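Local atomic coordinates of putative mannose-6-phosphate isomerase YvyI (Bacillus subtilis, PDB entry 1QWR), a protein that probably catalyses the zinc-dependent interconversion of D-mannose 6-phosphate and D-fructose 6-phosphate, as a type 1 mannose-6-phosphate isomerase. Residues 280-285 against 303-309; 74-78 against 268-272; 5-11 against 297-303; 229-233 against 243-247; 45-51 against 62-66. All coordinates share one frame. Where two conformers were deposited one is given. Residue numbers count along the deposited sequence, not the author numbering.

Contact 1 of 5, residues 280-285 against 303-309; sequences GLLKYE and MPDFTIK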
# COMPACT_ATOMS: atom_id res chain seq x y z
N GLY A 280 16.90 13.56 -3.86
CA GLY A 280 17.74 13.99 -2.77
C GLY A 280 18.93 13.08 -2.58
O GLY A 280 19.08 12.07 -3.28
N LEU A 281 19.75 13.43 -1.61
CA LEU A 281 20.95 12.67 -1.34
C LEU A 281 20.94 12.17 0.11
O LEU A 281 20.82 12.96 1.06
CB LEU A 281 22.18 13.57 -1.60
CG LEU A 281 23.54 12.86 -1.69
CD1 LEU A 281 23.52 11.87 -2.85
CD2 LEU A 281 24.67 13.86 -1.88
N LEU A 282 21.02 10.85 0.27
CA LEU A 282 21.05 10.27 1.61
C LEU A 282 22.52 10.05 1.97
O LEU A 282 23.28 9.42 1.22
CB LEU A 282 20.29 8.93 1.62
CG LEU A 282 20.07 8.29 2.99
CD1 LEU A 282 18.91 7.31 2.90
CD2 LEU A 282 21.32 7.59 3.44
N LYS A 283 22.94 10.60 3.11
CA LYS A 283 24.32 10.45 3.54
C LYS A 283 24.39 9.84 4.92
O LYS A 283 23.60 10.18 5.80
CB LYS A 283 25.01 11.82 3.53
CG LYS A 283 24.87 12.53 2.20
CD LYS A 283 26.03 13.45 1.92
CE LYS A 283 26.01 14.68 2.80
NZ LYS A 283 27.11 15.61 2.39
N TYR A 284 25.33 8.93 5.11
CA TYR A 284 25.52 8.29 6.42
C TYR A 284 26.96 7.82 6.48
O TYR A 284 27.50 7.26 5.52
CB TYR A 284 24.55 7.12 6.60
CG TYR A 284 24.78 5.97 5.67
CD1 TYR A 284 25.47 4.83 6.09
CD2 TYR A 284 24.29 6.01 4.37
CE1 TYR A 284 25.66 3.75 5.22
CE2 TYR A 284 24.49 4.95 3.50
CZ TYR A 284 25.17 3.82 3.93
OH TYR A 284 25.40 2.79 3.03
N GLU A 285 27.58 8.06 7.63
CA GLU A 285 28.99 7.73 7.83
C GLU A 285 29.72 8.34 6.63
O GLU A 285 29.48 9.50 6.30
CB GLU A 285 29.16 6.20 7.93
CG GLU A 285 28.30 5.61 9.04
CD GLU A 285 28.78 4.27 9.54
OE1 GLU A 285 29.04 3.37 8.71
OE2 GLU A 285 28.88 4.11 10.78
N MSE A 303 20.71 0.63 10.82
CA MSE A 303 21.03 1.77 9.97
C MSE A 303 21.63 2.89 10.84
O MSE A 303 21.06 3.24 11.88
CB MSE A 303 19.75 2.29 9.32
CG MSE A 303 19.96 3.49 8.41
SE MSE A 303 21.02 3.09 6.81
CE MSE A 303 21.35 4.99 6.35
N PRO A 304 22.79 3.45 10.43
CA PRO A 304 23.41 4.53 11.21
C PRO A 304 22.59 5.82 11.06
O PRO A 304 21.78 5.95 10.13
CB PRO A 304 24.79 4.70 10.57
CG PRO A 304 25.04 3.41 9.85
CD PRO A 304 23.69 2.98 9.36
N ASP A 305 22.78 6.76 11.97
CA ASP A 305 22.07 8.02 11.84
C ASP A 305 22.48 8.55 10.47
O ASP A 305 23.60 8.32 9.99
CB ASP A 305 22.47 9.00 12.94
CG ASP A 305 21.87 8.62 14.29
OD1 ASP A 305 21.19 7.58 14.39
OD2 ASP A 305 22.08 9.37 15.27
N PHE A 306 21.57 9.26 9.82
CA PHE A 306 21.82 9.75 8.47
C PHE A 306 21.15 11.10 8.21
O PHE A 306 20.41 11.61 9.04
CB PHE A 306 21.29 8.73 7.46
CG PHE A 306 19.80 8.47 7.56
CD1 PHE A 306 18.91 9.07 6.66
CD2 PHE A 306 19.30 7.62 8.54
CE1 PHE A 306 17.53 8.82 6.75
CE2 PHE A 306 17.92 7.36 8.64
CZ PHE A 306 17.04 7.96 7.74
N THR A 307 21.45 11.68 7.05
CA THR A 307 20.83 12.93 6.63
C THR A 307 20.32 12.73 5.21
O THR A 307 20.80 11.85 4.48
CB THR A 307 21.84 14.13 6.60
OG1 THR A 307 22.84 13.90 5.60
CG2 THR A 307 22.54 14.32 7.96
N ILE A 308 19.32 13.51 4.83
CA ILE A 308 18.78 13.50 3.49
C ILE A 308 18.78 14.97 3.09
O ILE A 308 18.19 15.81 3.75
CB ILE A 308 17.34 12.97 3.41
CG1 ILE A 308 17.34 11.45 3.63
CG2 ILE A 308 16.75 13.27 2.04
CD1 ILE A 308 15.96 10.82 3.72
N LYS A 309 19.48 15.27 2.00
CA LYS A 309 19.57 16.64 1.53
C LYS A 309 18.89 16.80 0.18
O LYS A 309 19.22 16.07 -0.77
CB LYS A 309 21.04 17.02 1.40
CG LYS A 309 21.30 18.45 0.95
CD LYS A 309 22.75 18.58 0.52
CE LYS A 309 23.70 18.03 1.58
NZ LYS A 309 25.12 18.01 1.11
O HOH W 1 26.66 16.79 -0.42
O HOH W 2 26.35 8.26 10.00
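Four backbone hydrogen bonds join strand 278-284 to strand 306-309. Leu281 N to Lys309 O and Lys309 N to Leu281 O both measure 2.8 Å; Lys283 N to Thr307 O is 2.8 Å and Thr307 N to Lys283 O 2.9 Å. Leu282 and Ile308 form the non-hydrogen-bonded pair between them. Where strand pairing ends, a water accepts from Glu285 N (2.7 Å) and donates to Asp305 O (2.8 Å). Another water accepts from both Lys283 NZ (3.1 Å) and Lys309 NZ (2.5 Å), mediating between like charges whose NZ atoms lie 3.4 Å apart. Strands 278-284 and 306-309 are the central pair of an antiparallel four-stranded sheet in the C-terminal cupin domain. The Leu282 face is apolar: Leu282 CG lies 3.9 Å from Phe306 CD1 and 4.2 Å from Ile308 CG1. Beyond it, CE of selenomethionine Met303 makes a CH-pi contact over the Tyr284 face, 4.0 Å from the centroid, and SE, 4.8 Å from it, a Met-aromatic one.

Contact 2 of 5, residues 74-78 against 268-272; sequences VFGGV and ESFLI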
# COMPACT_ATOMS: atom_id res chain seq x y z
N VAL A 74 18.41 -8.00 9.67
CA VAL A 74 18.15 -6.81 8.86
C VAL A 74 16.89 -6.10 9.35
O VAL A 74 16.78 -4.86 9.30
CB VAL A 74 17.95 -7.23 7.38
CG1 VAL A 74 17.20 -6.17 6.61
CG2 VAL A 74 19.33 -7.48 6.76
N PHE A 75 15.94 -6.91 9.81
CA PHE A 75 14.65 -6.46 10.30
C PHE A 75 14.56 -6.41 11.84
O PHE A 75 13.47 -6.49 12.41
CB PHE A 75 13.57 -7.40 9.76
CG PHE A 75 13.64 -7.53 8.28
CD1 PHE A 75 13.07 -6.57 7.46
CD2 PHE A 75 14.33 -8.60 7.70
CE1 PHE A 75 13.20 -6.65 6.05
CE2 PHE A 75 14.47 -8.69 6.32
CZ PHE A 75 13.90 -7.72 5.48
N GLY A 76 15.72 -6.31 12.50
CA GLY A 76 15.72 -6.22 13.96
C GLY A 76 15.27 -7.45 14.69
O GLY A 76 14.87 -7.38 15.86
N GLY A 77 15.35 -8.60 14.02
CA GLY A 77 14.96 -9.86 14.63
C GLY A 77 13.50 -9.98 15.02
O GLY A 77 13.17 -10.79 15.87
N VAL A 78 12.61 -9.22 14.39
CA VAL A 78 11.20 -9.31 14.74
C VAL A 78 10.59 -10.65 14.37
O VAL A 78 11.04 -11.32 13.44
CB VAL A 78 10.39 -8.19 14.10
CG1 VAL A 78 10.76 -6.86 14.75
CG2 VAL A 78 10.66 -8.13 12.62
N GLU A 268 13.55 2.27 14.66
CA GLU A 268 12.56 1.20 14.64
C GLU A 268 13.23 -0.11 14.24
O GLU A 268 14.44 -0.15 14.01
CB GLU A 268 11.44 1.52 13.64
CG GLU A 268 10.67 2.83 13.89
CD GLU A 268 9.98 2.87 15.25
OE1 GLU A 268 9.49 1.82 15.71
OE2 GLU A 268 9.92 3.97 15.85
N SER A 269 12.45 -1.18 14.15
CA SER A 269 13.01 -2.47 13.75
C SER A 269 13.54 -2.37 12.31
O SER A 269 14.52 -3.03 11.96
CB SER A 269 11.95 -3.55 13.86
OG SER A 269 11.68 -3.77 15.23
N PHE A 270 12.85 -1.59 11.49
CA PHE A 270 13.26 -1.31 10.11
C PHE A 270 12.25 -0.30 9.56
O PHE A 270 11.14 -0.20 10.08
CB PHE A 270 13.29 -2.57 9.24
CG PHE A 270 11.98 -3.29 9.17
CD1 PHE A 270 11.06 -3.02 8.14
CD2 PHE A 270 11.67 -4.27 10.11
CE1 PHE A 270 9.86 -3.72 8.06
CE2 PHE A 270 10.48 -4.97 10.04
CZ PHE A 270 9.56 -4.70 9.02
N LEU A 271 12.64 0.46 8.55
CA LEU A 271 11.72 1.43 7.95
C LEU A 271 11.54 1.12 6.48
O LEU A 271 12.52 0.86 5.79
CB LEU A 271 12.28 2.86 8.06
CG LEU A 271 12.41 3.45 9.47
CD1 LEU A 271 12.92 4.90 9.34
CD2 LEU A 271 11.07 3.40 10.20
N ILE A 272 10.29 1.12 6.03
CA ILE A 272 9.93 0.89 4.64
C ILE A 272 9.75 2.29 4.05
O ILE A 272 8.91 3.06 4.55
CB ILE A 272 8.60 0.14 4.52
CG1 ILE A 272 8.77 -1.27 5.08
CG2 ILE A 272 8.11 0.15 3.05
CD1 ILE A 272 7.44 -2.04 5.27
O HOH W 3 13.78 -4.79 16.76
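Phe270, Ser269 and Phe75 account for most of the surface buried where the loop after helix 64-70 meets the residues leading into strand 271-276. The two phenylalanines form a T-shaped pair: the edge of Phe75 is directed at the face of Phe270, with centroids 5.2 Å apart and planes at 89°. Phe75 CB also touches Phe270 CD2 at 3.7 Å. Val78 adds to the apolar contact from another direction, its CG2 lying 4.1 Å from Phe270 CE2, near the plane of that ring.

Ser269 supplies the polar part. No direct hydrogen bond crosses between the segments; instead a water donates to Gly76 O at 3.0 Å and lies 2.8 Å from Ser269 OG, bridging the two. The same OG atom lies 3.3 Å from Val78 CG1. On the backbone side, Ser269 O sits 3.4 Å from Phe75 C, and a side chain on Gly76 would crowd this carbonyl. Gly76 and Gly77 both have positive phi, as the central positions of a type I' turn from Phe75 to Val78 require, although the closing bond from Val78 N to Phe75 O is weak at 3.5 Å.

Trp68 meets Phe75 from helix 64-70, extending the aromatic cluster. The arrangement is a glycine-glycine type I' turn packed through a T-shaped phenylalanine pair against the entry to strand 271-276, where catalytic and cupin family regions meet.

Contact 3 of 5, residues 5-11 against 297-303; sequences TQSPIFL and FILPAQM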
# COMPACT_ATOMS: atom_id res chain seq x y z
N THR A 5 22.28 -5.51 9.28
CA THR A 5 23.05 -4.72 8.28
C THR A 5 22.97 -3.22 8.56
O THR A 5 22.12 -2.76 9.33
CB THR A 5 22.57 -4.99 6.85
OG1 THR A 5 21.14 -5.05 6.82
CG2 THR A 5 23.17 -6.30 6.32
N GLN A 6 23.84 -2.47 7.90
CA GLN A 6 23.94 -1.04 8.14
C GLN A 6 23.93 -0.17 6.89
O GLN A 6 24.66 0.83 6.83
CB GLN A 6 25.21 -0.76 8.93
CG GLN A 6 25.28 -1.47 10.27
CD GLN A 6 26.56 -1.17 11.03
OE1 GLN A 6 26.69 -1.52 12.21
NE2 GLN A 6 27.50 -0.51 10.37
N SER A 7 23.14 -0.54 5.89
CA SER A 7 23.07 0.26 4.68
C SER A 7 21.70 0.07 4.06
O SER A 7 21.06 -0.99 4.23
CB SER A 7 24.18 -0.13 3.71
OG SER A 7 24.05 -1.47 3.31
N PRO A 8 21.22 1.09 3.33
CA PRO A 8 19.91 1.05 2.68
C PRO A 8 19.77 -0.15 1.75
O PRO A 8 20.74 -0.52 1.06
CB PRO A 8 19.84 2.38 1.93
CG PRO A 8 20.68 3.29 2.79
CD PRO A 8 21.86 2.41 3.13
N ILE A 9 18.58 -0.75 1.72
CA ILE A 9 18.36 -1.91 0.85
C ILE A 9 17.31 -1.50 -0.18
O ILE A 9 16.13 -1.40 0.16
CB ILE A 9 17.84 -3.12 1.67
CG1 ILE A 9 18.87 -3.47 2.75
CG2 ILE A 9 17.54 -4.33 0.75
CD1 ILE A 9 18.30 -4.37 3.84
N PHE A 10 17.73 -1.27 -1.42
CA PHE A 10 16.79 -0.84 -2.45
C PHE A 10 16.12 -2.05 -3.07
O PHE A 10 16.72 -3.13 -3.17
CB PHE A 10 17.51 -0.02 -3.52
CG PHE A 10 17.87 1.37 -3.07
CD1 PHE A 10 17.04 2.46 -3.38
CD2 PHE A 10 19.00 1.59 -2.29
CE1 PHE A 10 17.35 3.74 -2.89
CE2 PHE A 10 19.31 2.87 -1.80
CZ PHE A 10 18.48 3.95 -2.11
N LEU A 11 14.87 -1.86 -3.49
CA LEU A 11 14.07 -2.92 -4.07
C LEU A 11 13.66 -2.63 -5.50
O LEU A 11 13.28 -1.52 -5.84
CB LEU A 11 12.80 -3.15 -3.22
CG LEU A 11 13.24 -3.50 -1.80
CD1 LEU A 11 12.08 -3.49 -0.85
CD2 LEU A 11 13.92 -4.88 -1.84
N PHE A 297 12.87 1.51 -0.72
CA PHE A 297 13.95 0.88 0.02
C PHE A 297 13.62 0.67 1.47
O PHE A 297 12.67 1.26 2.02
CB PHE A 297 15.23 1.72 -0.10
CG PHE A 297 15.09 3.14 0.41
CD1 PHE A 297 15.47 3.48 1.72
CD2 PHE A 297 14.61 4.13 -0.42
CE1 PHE A 297 15.37 4.81 2.18
CE2 PHE A 297 14.50 5.47 0.02
CZ PHE A 297 14.88 5.82 1.33
N ILE A 298 14.42 -0.19 2.09
CA ILE A 298 14.27 -0.49 3.50
C ILE A 298 15.52 -0.02 4.22
O ILE A 298 16.64 -0.23 3.74
CB ILE A 298 14.10 -2.02 3.70
CG1 ILE A 298 12.69 -2.43 3.27
CG2 ILE A 298 14.36 -2.39 5.17
CD1 ILE A 298 12.48 -3.93 3.27
N LEU A 299 15.32 0.70 5.33
CA LEU A 299 16.43 1.11 6.16
C LEU A 299 16.40 0.04 7.27
O LEU A 299 15.42 -0.07 8.04
CB LEU A 299 16.21 2.52 6.77
CG LEU A 299 16.13 3.65 5.73
CD1 LEU A 299 15.84 5.01 6.40
CD2 LEU A 299 17.45 3.70 4.95
N PRO A 300 17.47 -0.76 7.36
CA PRO A 300 17.64 -1.84 8.34
C PRO A 300 17.70 -1.42 9.79
O PRO A 300 17.87 -0.24 10.11
CB PRO A 300 18.92 -2.53 7.87
CG PRO A 300 19.72 -1.41 7.34
CD PRO A 300 18.69 -0.60 6.55
N ALA A 301 17.56 -2.41 10.68
CA ALA A 301 17.61 -2.20 12.12
C ALA A 301 18.82 -1.40 12.57
O ALA A 301 18.68 -0.45 13.36
CB ALA A 301 17.60 -3.55 12.85
N GLN A 302 19.99 -1.77 12.08
CA GLN A 302 21.24 -1.09 12.47
C GLN A 302 21.65 0.08 11.58
O GLN A 302 22.81 0.49 11.58
CB GLN A 302 22.38 -2.11 12.55
CG GLN A 302 22.08 -3.29 13.49
CD GLN A 302 21.46 -2.88 14.82
OE1 GLN A 302 21.88 -1.89 15.45
NE2 GLN A 302 20.46 -3.65 15.27
N MSE A 303 20.71 0.63 10.82
CA MSE A 303 21.03 1.77 9.97
C MSE A 303 21.63 2.89 10.84
O MSE A 303 21.06 3.24 11.88
CB MSE A 303 19.75 2.29 9.32
CG MSE A 303 19.96 3.49 8.41
SE MSE A 303 21.02 3.09 6.81
CE MSE A 303 21.35 4.99 6.35
O HOH W 4 20.09 -4.34 10.76
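Two hydrogen bonds pair strand 9-11 with strand 297-299: Ile9 N donates to Ile298 O and Ile298 N to Ile9 O, both at 2.8 Å. The neighbouring Phe10 N is satisfied by Asn56 OD1, and Pro8 O accepts from Asn56 ND2. Past the strands a water accepts from Thr5 N and Gln302 N, each at 2.9 Å. Met303 N donates to Pro300 O (3.1 Å), closing a type I turn, and Pro300 O also accepts from Gln266 NE2. Thr5 OG1 and Ser7 N are buried by the contact with no modelled partner.

Apolar side chains pack on both faces. Phe297 CB makes a CH-pi contact over the Phe10 face, 4.0 Å from its centroid, while Pro8 touches Leu299 (CG to CD2, 3.9 Å) and selenomethionine Met303 (CD to SE, 3.8 Å); on the other face Ile9 CB lies 4.4 Å from Ile298 CB. The result is an antiparallel pairing by which the N-terminal strand joins the beta-sheet of the C-terminal cupin domain.

Contact 4 of 5, residues 229-233 against 243-247; sequences YIDES and KTFVQ
Lys243, already within strand 240-247, extends its side chain (all four chi angles t) to bring CE 3.4 Å from Glu232 OE1. Their salt bridge is long, Lys243 NZ to Glu232 OE1 at 3.8 Å; a water accepts from Lys243 NZ at 3.0 Å and lies 3.4 Å from Glu232 OE2, at best a weak bond. Residues 230-233 are extended (phi -94 to -139°, psi 126 to 157°), though only Ser233 belongs to strand 233-237; Glu232 has chi1 m, chi2 t. Thr244 sets the register, an antiparallel hydrogen-bonded pair with Ser233, CA-CA 5.2 Å: Thr244 N donates to Ser233 O at 2.7 Å and Ser233 N to Thr244 O at 3.2 Å. The touching parts run 154° apart from end to end.

At Phe245 the extended backbone is interrupted (phi/psi -84/-38), and regular pairing stops. Its CB points away from segment 229-233, and its ring (chi1 m) stacks on Phe167, with Glu232 OE2 at the ring edge, 3.6 Å from Phe245 CD1. Phe245 O lies 3.0 Å from Ile230 CG2 and accepts from a second water at 2.9 Å. Val246 is extended again (-166/151, chi1 p), its CG2 3.9 Å from CG2 of Ile230 (chi1 m, chi2 p).

Phe245 and Val246 both face Val253 on the adjoining strand 252-259, which makes this a classic beta bulge at the point where an antiparallel hairpin opens out.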
# COMPACT_ATOMS: atom_id res chain seq x y z
N TYR A 229 -11.97 6.02 13.64
CA TYR A 229 -11.38 7.33 13.79
C TYR A 229 -9.88 7.29 14.02
O TYR A 229 -9.39 6.54 14.86
CB TYR A 229 -12.03 8.10 14.94
CG TYR A 229 -11.61 9.54 14.95
CD1 TYR A 229 -12.10 10.43 13.99
CD2 TYR A 229 -10.66 10.01 15.87
CE1 TYR A 229 -11.66 11.75 13.94
CE2 TYR A 229 -10.21 11.33 15.82
CZ TYR A 229 -10.72 12.20 14.85
OH TYR A 229 -10.27 13.50 14.79
N ILE A 230 -9.16 8.10 13.25
CA ILE A 230 -7.71 8.18 13.39
C ILE A 230 -7.33 9.65 13.56
O ILE A 230 -7.92 10.53 12.94
CB ILE A 230 -6.95 7.61 12.16
CG1 ILE A 230 -7.19 6.10 12.03
CG2 ILE A 230 -5.45 7.85 12.32
CD1 ILE A 230 -8.62 5.71 11.70
N ASP A 231 -6.35 9.90 14.41
CA ASP A 231 -5.90 11.26 14.64
C ASP A 231 -4.52 11.43 14.04
O ASP A 231 -3.61 10.65 14.32
CB ASP A 231 -5.87 11.55 16.15
CG ASP A 231 -5.03 10.55 16.91
OD1 ASP A 231 -5.34 9.34 16.84
OD2 ASP A 231 -4.07 10.97 17.59
N GLU A 232 -4.36 12.44 13.19
CA GLU A 232 -3.07 12.69 12.57
C GLU A 232 -2.32 13.72 13.41
O GLU A 232 -2.93 14.48 14.17
CB GLU A 232 -3.26 13.20 11.15
CG GLU A 232 -4.15 12.32 10.29
CD GLU A 232 -4.43 12.92 8.94
OE1 GLU A 232 -4.60 14.16 8.86
OE2 GLU A 232 -4.51 12.16 7.95
N SER A 233 -1.00 13.72 13.27
CA SER A 233 -0.11 14.65 13.97
C SER A 233 0.96 15.11 13.00
O SER A 233 1.35 14.36 12.10
CB SER A 233 0.60 13.96 15.14
OG SER A 233 -0.24 13.81 16.25
N LYS A 243 4.48 14.03 8.92
CA LYS A 243 3.07 13.85 9.26
C LYS A 243 2.92 12.39 9.62
O LYS A 243 3.43 11.51 8.89
CB LYS A 243 2.17 14.18 8.07
CG LYS A 243 0.68 14.12 8.40
CD LYS A 243 -0.06 14.94 7.34
CE LYS A 243 -1.56 15.05 7.59
NZ LYS A 243 -2.14 15.99 6.54
N THR A 244 2.28 12.14 10.77
CA THR A 244 2.00 10.80 11.27
C THR A 244 0.53 10.56 10.91
O THR A 244 -0.36 11.22 11.44
CB THR A 244 2.17 10.73 12.80
OG1 THR A 244 3.53 11.02 13.15
CG2 THR A 244 1.79 9.34 13.33
N PHE A 245 0.29 9.63 9.98
CA PHE A 245 -1.08 9.35 9.54
C PHE A 245 -1.79 8.37 10.45
O PHE A 245 -2.99 8.50 10.69
CB PHE A 245 -1.08 8.77 8.13
CG PHE A 245 -0.61 9.72 7.07
CD1 PHE A 245 -1.35 10.86 6.76
CD2 PHE A 245 0.56 9.45 6.34
CE1 PHE A 245 -0.95 11.72 5.73
CE2 PHE A 245 0.97 10.30 5.31
CZ PHE A 245 0.22 11.44 5.00
N VAL A 246 -1.06 7.37 10.92
CA VAL A 246 -1.65 6.36 11.77
C VAL A 246 -0.58 5.54 12.45
O VAL A 246 0.55 5.39 11.95
CB VAL A 246 -2.58 5.40 10.94
CG1 VAL A 246 -1.74 4.54 9.97
CG2 VAL A 246 -3.39 4.52 11.89
N GLN A 247 -0.93 5.04 13.63
CA GLN A 247 -0.06 4.19 14.40
C GLN A 247 -0.99 3.09 14.84
O GLN A 247 -1.56 3.13 15.94
CB GLN A 247 0.53 4.96 15.57
CG GLN A 247 1.49 6.05 15.09
CD GLN A 247 2.15 6.80 16.22
OE1 GLN A 247 1.48 7.34 17.09
NE2 GLN A 247 3.47 6.86 16.21
O HOH W 5 -4.10 14.17 5.23
O HOH W 6 -5.52 9.35 9.64

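Contact 5 of 5, residues 45-51 against 62-66; sequences SAHPKGP and KTLIE
Ile65 spreads its side chain (chi1 m, chi2 t) over the turn of segment 45-51, placing CG1 3.9 Å from Ala46 CB and 3.2 Å from Ala46 O, and CD1 3.9 Å from Pro51 CB and 4.1 Å from Pro48 CA. The closest CA pairs are Ala46 CA to Ile65 CA at 5.1 Å and Pro51 CA to Thr63 CA at 6.1 Å. Leu64 (chi1 t, chi2 p) lies beside Ala46 (-125/18), its CB 4.0 Å from Ala46 CB and 3.4 Å from Ser45 O.

Each segment is shaped by its own hydrogen bonds. His47 to Gly50 is a type I turn, with Pro48 at -51/-34, Lys49 at -74/-7, Gly50 at 180/68 and Gly50 N to His47 O 2.9 Å. Ser45 OG accepts from His47 N at 3.1 Å, an ST turn, and donates to Gly50 O at 2.7 Å. Lys49 N donates to His47 ND1 at 3.1 Å. In segment 62-66, Thr63 (chi1 p) is the N-cap of helix 64-70, its OG1 accepting from Glu66 N at 3.1 Å; Leu64 and Ile65 are helical (-65/-27, -66/-46). Lys62 NZ and Glu66 OE1 form a 2.8 Å salt bridge.

With no hydrogen bond between them, helix start and turn meet through apolar contact; the side-chain polar groups of Ser45, His47, Lys62, Thr63 and Glu66 have partners within their own segment or, for His47 NE2, in Glu114 OE1.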
# COMPACT_ATOMS: atom_id res chain seq x y z
N SER A 45 7.72 -5.66 -1.53
CA SER A 45 6.91 -6.86 -1.45
C SER A 45 7.66 -8.13 -1.13
O SER A 45 8.76 -8.34 -1.63
CB SER A 45 6.20 -7.07 -2.80
OG SER A 45 5.68 -8.39 -2.97
N ALA A 46 7.06 -8.95 -0.28
CA ALA A 46 7.60 -10.27 0.02
C ALA A 46 6.45 -11.26 -0.27
O ALA A 46 6.46 -12.41 0.19
CB ALA A 46 8.03 -10.39 1.47
N HIS A 47 5.46 -10.82 -1.03
CA HIS A 47 4.36 -11.74 -1.32
C HIS A 47 4.84 -12.74 -2.36
O HIS A 47 5.47 -12.37 -3.34
CB HIS A 47 3.12 -10.99 -1.82
CG HIS A 47 1.87 -11.82 -1.76
ND1 HIS A 47 1.57 -12.79 -2.70
CD2 HIS A 47 0.92 -11.91 -0.80
CE1 HIS A 47 0.48 -13.44 -2.31
NE2 HIS A 47 0.07 -12.92 -1.17
N PRO A 48 4.54 -14.04 -2.15
CA PRO A 48 4.94 -15.11 -3.08
C PRO A 48 4.55 -14.86 -4.54
O PRO A 48 5.28 -15.24 -5.46
CB PRO A 48 4.25 -16.34 -2.50
CG PRO A 48 4.19 -16.07 -1.03
CD PRO A 48 3.81 -14.58 -0.99
N LYS A 49 3.42 -14.20 -4.76
CA LYS A 49 2.97 -13.92 -6.13
C LYS A 49 3.75 -12.82 -6.86
O LYS A 49 3.54 -12.58 -8.05
CB LYS A 49 1.48 -13.57 -6.12
CG LYS A 49 0.57 -14.75 -5.78
CD LYS A 49 -0.89 -14.32 -5.90
CE LYS A 49 -1.86 -15.45 -5.52
NZ LYS A 49 -3.29 -14.99 -5.51
N GLY A 50 4.65 -12.13 -6.16
CA GLY A 50 5.42 -11.11 -6.82
C GLY A 50 6.37 -10.45 -5.84
O GLY A 50 6.18 -9.29 -5.51
N PRO A 51 7.40 -11.17 -5.34
CA PRO A 51 8.33 -10.55 -4.38
C PRO A 51 9.36 -9.61 -5.00
O PRO A 51 9.82 -9.81 -6.14
CB PRO A 51 8.97 -11.75 -3.70
CG PRO A 51 9.07 -12.76 -4.85
CD PRO A 51 7.73 -12.60 -5.57
N LYS A 62 18.74 -11.23 -4.27
CA LYS A 62 17.92 -11.98 -3.33
C LYS A 62 16.51 -11.39 -3.25
O LYS A 62 16.33 -10.20 -3.48
CB LYS A 62 18.57 -11.96 -1.95
CG LYS A 62 19.92 -12.69 -1.92
CD LYS A 62 20.32 -13.05 -0.51
CE LYS A 62 21.64 -13.85 -0.47
NZ LYS A 62 21.58 -15.14 -1.22
N THR A 63 15.50 -12.21 -2.93
CA THR A 63 14.14 -11.68 -2.83
C THR A 63 13.94 -11.22 -1.39
O THR A 63 14.70 -11.62 -0.50
CB THR A 63 13.05 -12.72 -3.09
OG1 THR A 63 13.09 -13.72 -2.05
CG2 THR A 63 13.22 -13.37 -4.45
N LEU A 64 12.91 -10.41 -1.15
CA LEU A 64 12.66 -9.95 0.20
C LEU A 64 12.30 -11.13 1.07
O LEU A 64 12.54 -11.10 2.26
CB LEU A 64 11.54 -8.90 0.22
CG LEU A 64 11.36 -8.13 1.52
CD1 LEU A 64 12.69 -7.50 1.97
CD2 LEU A 64 10.31 -7.03 1.30
N ILE A 65 11.75 -12.19 0.48
CA ILE A 65 11.41 -13.37 1.28
C ILE A 65 12.71 -14.02 1.81
O ILE A 65 12.79 -14.40 2.98
CB ILE A 65 10.62 -14.43 0.45
CG1 ILE A 65 9.29 -13.81 -0.01
CG2 ILE A 65 10.41 -15.70 1.28
CD1 ILE A 65 8.51 -14.62 -1.04
N GLU A 66 13.71 -14.17 0.94
CA GLU A 66 14.97 -14.76 1.36
C GLU A 66 15.63 -13.90 2.45
O GLU A 66 16.26 -14.41 3.37
CB GLU A 66 15.91 -14.94 0.15
CG GLU A 66 17.28 -15.52 0.51
CD GLU A 66 18.05 -16.05 -0.68
OE1 GLU A 66 19.23 -16.44 -0.51
OE2 GLU A 66 17.48 -16.09 -1.79

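How the contacts relate
Contacts 1, 2 and 3 cluster on one side of the chain's centre, and contact 3 lies about 11 Å from contact 1 and 9 Å from contact 2, centre to centre. It shares Met303 with contact 1 and adjoins contact 2 through neighbouring strands 271-276 and 296-299. Contact 3 opens first and closes round contacts 5, 2 and 4; contact 5 is the first completed, and contact 4 is nested within contact 2. Leu64 of contact 5 packs against Phe75 and Ile298. Contact 4, on the large sheet, lies about 29 Å from contact 5, centre to centre, across the chain's centre. Sequence-distant pairings thus tie the N-terminal region into the C-terminal cupin domain, while short-range ones shape local turns and hairpins.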